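Local coordinates for Alr3790 protein (Anabaena sp., PDB 3HIX) that is of unknown function but carries a rhodanese-like domain, the fold of sulfurtransferases and of related proteins without that activity, at residues A[15-20]-A[53-58]; A[28-33]-A[85-90]. All blocks are in the same frame, centred on the assembly; numbering follows the deposited sequence.

From the N terminus the chain runs through strand 15-18, helix 22-26 and the short strand 29-30, then returns with 53-58 beside 15-20. That pairing, interaction 1, closes a loop with 32 residues between its segments. Interaction 2 closes a longer one, of 51 residues, when the start of helix 86-92 packs on 28-33. Because 28-33 lies inside the first loop and 85-90 beyond it, the two closures cross rather than nest. They also touch: Arg20 NH2 reaches Gly28 O, and Tyr58 OH receives the N-H of Ile30. Interaction 1 joins two strands of the parallel sheet, whereas interaction 2 ties the segment after helix 22-26 to the C-terminal helix.

Interaction 1: A[15-20]-A[53-58]; sequences TILDVR and RDIYVY
Asp18 meets Tyr58 with a carboxylate already gripped from the turn that follows its strand: OD1 accepts from Arg20 N at 3.0 Å, an Asx turn, and from Arg20 NE at 2.9 Å. Arg20 NH2 takes OD2 through its syn lone pair at 2.7 Å, so the guanidinium holds Asp18 side-on, one nitrogen to each oxygen. With CG anti to the backbone N (chi1 -173°), the carboxylate reaches the Tyr58 hydroxyl, which gives a weak hydrogen bond from OH to Asp18 OD2 at 2.7 Å and accepts from Ile30 N. Asp18 CA lies over a face of the same ring, 4.1 Å from its centroid, a CH-pi contact, while Ile16 CG2 meets its edge 3.7 Å from Tyr58 CE2. An alanine in place of Asp18 would probably leave the Arg20 guanidinium without its countercharge and the Tyr58 hydroxyl without this acceptor.

Beside them, in a parallel ladder with strand directions 24° apart, backbone N-H groups of Thr15, Leu17 and, just past the strand, Val19 alternate as donors with those of Tyr56 and Tyr58; Leu17 N to Tyr56 O is 2.7 Å. On the other face of the sheet from Asp18 and Tyr58, Leu17 CD1 packs on Ile55 CG2 at 3.6 Å. Where strand 15-18 ends, one buried carboxylate thus serves both Arg20 and the Tyr58 hydroxyl, probably offsetting the arginine's charge.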
ATOM      1  N   THR A  15      -2.365  -6.337  -7.472  1.00 19.35           N
ATOM      2  CA  THR A  15      -1.491  -5.192  -7.243  1.00 22.38           C
ATOM      3  C   THR A  15      -1.403  -4.899  -5.754  1.00 18.47           C
ATOM      4  O   THR A  15      -2.390  -5.008  -5.037  1.00 19.53           O
ATOM      5  CB  THR A  15      -2.033  -3.946  -7.974  1.00 26.65           C
ATOM      6  OG1 THR A  15      -2.075  -4.207  -9.379  1.00 33.92           O
ATOM      7  CG2 THR A  15      -1.148  -2.736  -7.717  1.00 31.56           C
ATOM      8  N   ILE A  16      -0.213  -4.543  -5.288  1.00 16.53           N
ATOM      9  CA  ILE A  16      -0.022  -4.247  -3.876  1.00 16.13           C
ATOM     10  C   ILE A  16       0.213  -2.749  -3.696  1.00 13.43           C
ATOM     11  O   ILE A  16       1.032  -2.156  -4.389  1.00 20.39           O
ATOM     12  CB  ILE A  16       1.170  -5.059  -3.308  1.00 12.74           C
ATOM     13  CG1 ILE A  16       0.896  -6.556  -3.495  1.00 18.38           C
ATOM     14  CG2 ILE A  16       1.386  -4.715  -1.839  1.00 10.20           C
ATOM     15  CD1 ILE A  16       2.024  -7.465  -3.029  1.00 26.30           C
ATOM     16  N   LEU A  17      -0.528  -2.143  -2.773  1.00 10.78           N
ATOM     17  CA  LEU A  17      -0.413  -0.709  -2.514  1.00 17.53           C
ATOM     18  C   LEU A  17       0.080  -0.466  -1.102  1.00 16.56           C
ATOM     19  O   LEU A  17      -0.417  -1.075  -0.154  1.00 13.82           O
ATOM     20  CB  LEU A  17      -1.768  -0.014  -2.698  1.00 17.73           C
ATOM     21  CG  LEU A  17      -2.491  -0.193  -4.039  1.00 21.58           C
ATOM     22  CD1 LEU A  17      -3.691   0.744  -4.079  1.00 21.71           C
ATOM     23  CD2 LEU A  17      -1.555   0.106  -5.207  1.00 17.30           C
ATOM     24  N   ASP A  18       1.069   0.413  -0.972  1.00 16.88           N
ATOM     25  CA  ASP A  18       1.649   0.774   0.318  1.00 15.96           C
ATOM     26  C   ASP A  18       1.061   2.160   0.587  1.00 11.98           C
ATOM     27  O   ASP A  18       1.377   3.105  -0.124  1.00 17.98           O
ATOM     28  CB  ASP A  18       3.186   0.859   0.209  1.00 15.82           C
ATOM     29  CG  ASP A  18       3.864   1.071   1.554  1.00 18.11           C
ATOM     30  OD1 ASP A  18       3.253   1.694   2.447  1.00 16.99           O
ATOM     31  OD2 ASP A  18       5.026   0.633   1.713  1.00 19.79           O
ATOM     32  N   VAL A  19       0.200   2.271   1.594  1.00 13.81           N
ATOM     33  CA  VAL A  19      -0.453   3.542   1.917  1.00 14.26           C
ATOM     34  C   VAL A  19       0.236   4.344   3.016  1.00 22.16           C
ATOM     35  O   VAL A  19      -0.284   5.363   3.474  1.00 21.03           O
ATOM     36  CB  VAL A  19      -1.938   3.325   2.311  1.00 19.36           C
ATOM     37  CG1 VAL A  19      -2.696   2.765   1.134  1.00 20.88           C
ATOM     38  CG2 VAL A  19      -2.049   2.391   3.521  1.00 21.89           C
ATOM     39  N   ARG A  20       1.409   3.890   3.437  1.00 18.70           N
ATOM     40  CA  ARG A  20       2.158   4.614   4.458  1.00 17.18           C
ATOM     41  C   ARG A  20       2.796   5.856   3.844  1.00 24.78           C
ATOM     42  O   ARG A  20       2.771   6.051   2.629  1.00 19.76           O
ATOM     43  CB  ARG A  20       3.259   3.725   5.044  1.00 14.71           C
ATOM     44  CG  ARG A  20       2.732   2.450   5.698  1.00 17.16           C
ATOM     45  CD  ARG A  20       3.873   1.519   6.073  1.00 16.76           C
ATOM     46  NE  ARG A  20       4.693   1.189   4.911  1.00 14.01           N
ATOM     47  CZ  ARG A  20       5.915   0.667   4.980  1.00 18.57           C
ATOM     48  NH1 ARG A  20       6.460   0.402   6.159  1.00 19.94           N
ATOM     49  NH2 ARG A  20       6.617   0.458   3.873  1.00 15.45           N
ATOM     50  N   ARG A  53      -9.690  -4.519 -10.838  1.00 23.88           N
ATOM     51  CA  ARG A  53      -8.408  -5.094 -10.438  1.00 28.55           C
ATOM     52  C   ARG A  53      -8.311  -5.510  -8.970  1.00 22.58           C
ATOM     53  O   ARG A  53      -8.726  -4.776  -8.079  1.00 28.65           O
ATOM     54  CB  ARG A  53      -7.275  -4.105 -10.752  1.00 39.60           C
ATOM     55  CG  ARG A  53      -5.937  -4.457 -10.102  1.00 46.28           C
ATOM     56  CD  ARG A  53      -4.796  -3.613 -10.645  1.00 52.31           C
ATOM     57  NE  ARG A  53      -4.622  -3.807 -12.082  1.00 58.36           N
ATOM     58  CZ  ARG A  53      -3.576  -3.371 -12.779  1.00 63.38           C
ATOM     59  NH1 ARG A  53      -2.596  -2.709 -12.176  1.00 63.65           N
ATOM     60  NH2 ARG A  53      -3.510  -3.598 -14.082  1.00 64.07           N
ATOM     61  N   ASP A  54      -7.759  -6.700  -8.736  1.00 19.16           N
ATOM     62  CA  ASP A  54      -7.556  -7.208  -7.383  1.00 21.14           C
ATOM     63  C   ASP A  54      -6.477  -6.354  -6.748  1.00 19.33           C
ATOM     64  O   ASP A  54      -5.346  -6.322  -7.231  1.00 20.40           O
ATOM     65  CB  ASP A  54      -7.069  -8.655  -7.400  1.00 24.99           C
ATOM     66  CG  ASP A  54      -8.196  -9.647  -7.362  1.00 40.17           C
ATOM     67  OD1 ASP A  54      -8.940  -9.735  -8.357  1.00 47.00           O
ATOM     68  OD2 ASP A  54      -8.336 -10.335  -6.333  1.00 43.57           O
ATOM     69  N   ILE A  55      -6.822  -5.677  -5.660  1.00 25.34           N
ATOM     70  CA  ILE A  55      -5.877  -4.807  -4.977  1.00 24.82           C
ATOM     71  C   ILE A  55      -5.653  -5.241  -3.541  1.00 24.01           C
ATOM     72  O   ILE A  55      -6.590  -5.583  -2.822  1.00 23.80           O
ATOM     73  CB  ILE A  55      -6.380  -3.347  -4.994  1.00 25.59           C
ATOM     74  CG1 ILE A  55      -6.531  -2.884  -6.445  1.00 28.31           C
ATOM     75  CG2 ILE A  55      -5.409  -2.441  -4.256  1.00 33.84           C
ATOM     76  CD1 ILE A  55      -7.228  -1.556  -6.600  1.00 28.27           C
ATOM     77  N   TYR A  56      -4.394  -5.236  -3.131  1.00 16.61           N
ATOM     78  CA  TYR A  56      -4.040  -5.620  -1.783  1.00 17.17           C
ATOM     79  C   TYR A  56      -3.313  -4.437  -1.172  1.00 22.68           C
ATOM     80  O   TYR A  56      -2.349  -3.917  -1.736  1.00 25.53           O
ATOM     81  CB  TYR A  56      -3.196  -6.890  -1.830  1.00 14.66           C
ATOM     82  CG  TYR A  56      -4.037  -8.068  -2.268  1.00 24.74           C
ATOM     83  CD1 TYR A  56      -4.535  -8.981  -1.337  1.00 35.52           C
ATOM     84  CD2 TYR A  56      -4.435  -8.204  -3.600  1.00 31.18           C
ATOM     85  CE1 TYR A  56      -5.416  -9.997  -1.722  1.00 44.77           C
ATOM     86  CE2 TYR A  56      -5.316  -9.210  -3.994  1.00 38.48           C
ATOM     87  CZ  TYR A  56      -5.805 -10.100  -3.051  1.00 48.35           C
ATOM     88  OH  TYR A  56      -6.706 -11.071  -3.431  1.00 54.17           O
ATOM     89  N   VAL A  57      -3.814  -3.987  -0.031  1.00 18.14           N
ATOM     90  CA  VAL A  57      -3.239  -2.829   0.623  1.00 12.53           C
ATOM     91  C   VAL A  57      -2.698  -3.096   2.011  1.00 16.85           C
ATOM     92  O   VAL A  57      -3.180  -3.975   2.732  1.00 14.83           O
ATOM     93  CB  VAL A  57      -4.283  -1.697   0.748  1.00 24.67           C
ATOM     94  CG1 VAL A  57      -4.965  -1.459  -0.583  1.00 22.78           C
ATOM     95  CG2 VAL A  57      -5.302  -2.059   1.792  1.00 35.64           C
ATOM     96  N   TYR A  58      -1.683  -2.322   2.371  1.00 12.99           N
ATOM     97  CA  TYR A  58      -1.094  -2.401   3.690  1.00 12.93           C
ATOM     98  C   TYR A  58      -0.640  -1.001   4.055  1.00 17.12           C
ATOM     99  O   TYR A  58      -0.210  -0.224   3.201  1.00 15.21           O
ATOM    100  CB  TYR A  58       0.082  -3.407   3.737  1.00 14.33           C
ATOM    101  CG  TYR A  58       1.364  -2.989   3.044  1.00 16.42           C
ATOM    102  CD1 TYR A  58       2.412  -2.410   3.761  1.00 12.91           C
ATOM    103  CD2 TYR A  58       1.554  -3.227   1.684  1.00 17.23           C
ATOM    104  CE1 TYR A  58       3.623  -2.086   3.141  1.00 11.56           C
ATOM    105  CE2 TYR A  58       2.756  -2.905   1.053  1.00 14.65           C
ATOM    106  CZ  TYR A  58       3.784  -2.336   1.785  1.00 14.48           C
ATOM    107  OH  TYR A  58       4.958  -2.005   1.158  1.00 19.30           O
TER

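Interaction 2: A[28-33]-A[85-90]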
ATOM      1  N   GLY A  28      11.814   0.939   3.021  1.00 16.85           N
ATOM      2  CA  GLY A  28      11.559  -0.468   2.804  1.00 20.04           C
ATOM      3  C   GLY A  28      10.094  -0.768   2.581  1.00 16.56           C
ATOM      4  O   GLY A  28       9.237  -0.419   3.395  1.00 15.67           O
ATOM      5  N   HIS A  29       9.802  -1.420   1.465  1.00 13.33           N
ATOM      6  CA  HIS A  29       8.435  -1.782   1.143  1.00 14.95           C
ATOM      7  C   HIS A  29       8.398  -3.149   0.483  1.00 11.90           C
ATOM      8  O   HIS A  29       9.435  -3.688   0.102  1.00 13.18           O
ATOM      9  CB  HIS A  29       7.819  -0.737   0.207  1.00 10.25           C
ATOM     10  CG  HIS A  29       8.576  -0.539  -1.068  1.00 14.04           C
ATOM     11  ND1 HIS A  29       8.411  -1.355  -2.167  1.00 14.39           N
ATOM     12  CD2 HIS A  29       9.489   0.394  -1.427  1.00 14.00           C
ATOM     13  CE1 HIS A  29       9.186  -0.931  -3.148  1.00 16.44           C
ATOM     14  NE2 HIS A  29       9.851   0.130  -2.726  1.00 16.86           N
ATOM     15  N   ILE A  30       7.200  -3.706   0.352  1.00 13.72           N
ATOM     16  CA  ILE A  30       7.023  -4.996  -0.290  1.00 10.62           C
ATOM     17  C   ILE A  30       7.462  -4.841  -1.740  1.00 14.08           C
ATOM     18  O   ILE A  30       7.075  -3.892  -2.430  1.00 16.87           O
ATOM     19  CB  ILE A  30       5.536  -5.446  -0.218  1.00 10.80           C
ATOM     20  CG1 ILE A  30       5.167  -5.774   1.231  1.00 13.06           C
ATOM     21  CG2 ILE A  30       5.291  -6.639  -1.131  1.00 14.86           C
ATOM     22  CD1 ILE A  30       3.732  -6.259   1.418  1.00 13.15           C
HETATM   23  N   MSE A  31       8.293  -5.767  -2.201  1.00 15.86           N
HETATM   24  CA  MSE A  31       8.789  -5.708  -3.563  1.00 18.09           C
HETATM   25  C   MSE A  31       7.638  -5.598  -4.550  1.00 24.34           C
HETATM   26  O   MSE A  31       6.705  -6.399  -4.523  1.00 19.13           O
HETATM   27  CB  MSE A  31       9.623  -6.955  -3.874  1.00 21.78           C
HETATM   28  CG  MSE A  31      10.210  -6.996  -5.283  1.00 31.10           C
HETATM   29 SE   MSE A  31      11.435  -8.498  -5.507  1.00 45.80          SE
HETATM   30  CE  MSE A  31      12.849  -7.898  -4.332  1.00 22.26           C
ATOM     31  N   GLY A  32       7.709  -4.597  -5.419  1.00 21.23           N
ATOM     32  CA  GLY A  32       6.670  -4.407  -6.415  1.00 28.29           C
ATOM     33  C   GLY A  32       5.459  -3.603  -5.973  1.00 26.35           C
ATOM     34  O   GLY A  32       4.586  -3.299  -6.789  1.00 30.12           O
ATOM     35  N   ALA A  33       5.384  -3.258  -4.694  1.00 20.97           N
ATOM     36  CA  ALA A  33       4.244  -2.487  -4.207  1.00 17.52           C
ATOM     37  C   ALA A  33       4.349  -1.055  -4.698  1.00 18.60           C
ATOM     38  O   ALA A  33       5.447  -0.524  -4.857  1.00 17.08           O
ATOM     39  CB  ALA A  33       4.200  -2.513  -2.684  1.00 19.45           C
ATOM     40  N   GLY A  85      -1.160  -7.463   9.266  1.00 23.31           N
ATOM     41  CA  GLY A  85       0.181  -7.406   9.821  1.00 29.08           C
ATOM     42  C   GLY A  85       1.139  -6.553   9.005  1.00 28.49           C
ATOM     43  O   GLY A  85       2.274  -6.316   9.423  1.00 27.45           O
ATOM     44  N   GLY A  86       0.686  -6.109   7.836  1.00 27.49           N
ATOM     45  CA  GLY A  86       1.500  -5.274   6.973  1.00 26.06           C
ATOM     46  C   GLY A  86       2.875  -5.811   6.616  1.00 23.41           C
ATOM     47  O   GLY A  86       3.079  -7.012   6.438  1.00 19.41           O
ATOM     48  N   LEU A  87       3.827  -4.893   6.527  1.00 21.59           N
ATOM     49  CA  LEU A  87       5.205  -5.197   6.170  1.00 17.72           C
ATOM     50  C   LEU A  87       5.899  -6.176   7.118  1.00 19.60           C
ATOM     51  O   LEU A  87       6.713  -6.998   6.684  1.00 18.77           O
ATOM     52  CB  LEU A  87       6.000  -3.891   6.106  1.00 17.75           C
ATOM     53  CG  LEU A  87       7.490  -3.941   5.745  1.00 22.72           C
ATOM     54  CD1 LEU A  87       7.669  -4.480   4.323  1.00 25.14           C
ATOM     55  CD2 LEU A  87       8.079  -2.542   5.850  1.00 25.46           C
ATOM     56  N   ALA A  88       5.583  -6.080   8.405  1.00 19.93           N
ATOM     57  CA  ALA A  88       6.181  -6.962   9.401  1.00 23.81           C
ATOM     58  C   ALA A  88       5.724  -8.400   9.197  1.00 21.38           C
ATOM     59  O   ALA A  88       6.518  -9.337   9.311  1.00 25.28           O
ATOM     60  CB  ALA A  88       5.812  -6.491  10.800  1.00 25.52           C
ATOM     61  N   ALA A  89       4.435  -8.568   8.915  1.00 24.07           N
ATOM     62  CA  ALA A  89       3.867  -9.885   8.692  1.00 24.09           C
ATOM     63  C   ALA A  89       4.446 -10.460   7.411  1.00 23.78           C
ATOM     64  O   ALA A  89       4.656 -11.669   7.301  1.00 21.99           O
ATOM     65  CB  ALA A  89       2.350  -9.796   8.590  1.00 27.18           C
ATOM     66  N   TRP A  90       4.706  -9.580   6.449  1.00 20.61           N
ATOM     67  CA  TRP A  90       5.268  -9.981   5.162  1.00 10.53           C
ATOM     68  C   TRP A  90       6.707 -10.465   5.337  1.00 18.68           C
ATOM     69  O   TRP A  90       7.083 -11.517   4.808  1.00 19.50           O
ATOM     70  CB  TRP A  90       5.206  -8.802   4.186  1.00 15.80           C
ATOM     71  CG  TRP A  90       5.735  -9.079   2.826  1.00 16.76           C
ATOM     72  CD1 TRP A  90       6.978  -8.780   2.353  1.00 12.87           C
ATOM     73  CD2 TRP A  90       5.018  -9.669   1.730  1.00 19.40           C
ATOM     74  NE1 TRP A  90       7.077  -9.138   1.024  1.00 16.24           N
ATOM     75  CE2 TRP A  90       5.889  -9.686   0.621  1.00 14.72           C
ATOM     76  CE3 TRP A  90       3.722 -10.180   1.581  1.00 19.40           C
ATOM     77  CZ2 TRP A  90       5.507 -10.193  -0.628  1.00 18.35           C
ATOM     78  CZ3 TRP A  90       3.339 -10.683   0.341  1.00 18.46           C
ATOM     79  CH2 TRP A  90       4.230 -10.686  -0.749  1.00 23.88           C
TER
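Gly28 presents its carbonyl to Leu87, whose CD2 comes within 3.4 Å of Gly28 O. The glycine follows helix 22-26 with a positive phi of 146°, a backbone shape at which a side chain would press on the preceding carbonyl. At His29 the CB points away from helix 86-92, and the contact there is made by the backbone, Leu87 CD1 lying 4.1 Å from His29 C. The imidazole turns back instead: ND1 donates to Ile30 O at 2.9 Å from 60° above the carbonyl plane, and NE2 bonds Glu100, a residue of the C-terminal tag.

Ile30 carries the contact. Its side chain crosses Trp90 at about a right angle, with CG1 3.7 Å from the centroid of the five-membered ring in a CH-pi contact over the face. CG2 lies over the same face toward the rim, 3.6 Å from Trp90 CE2, and Ile30 CD1 reaches Trp90 CD2 at 3.7 Å. Trp90 sends its CG out toward Ile30 by setting it anti to the backbone N (chi1 -179°), and its NE1 is held by Pro96 O. Leu87 CD1 adds a looser contact, 4.2 Å from Ile30 CG1.

A type II turn follows from Ile30 to Ala33, with Gly32 third in it; Ala33 N meets Ile30 O at 2.9 Å from the opposite face to His29 ND1, so two donors fix that carbonyl. The Ile30 side chain lies between the first turns of helix 86-92 and strand 15-18, where it touches Ile16, while strand 29-30 pairs antiparallel with 97-98, whose Thr97 touches both Leu87 and Trp90.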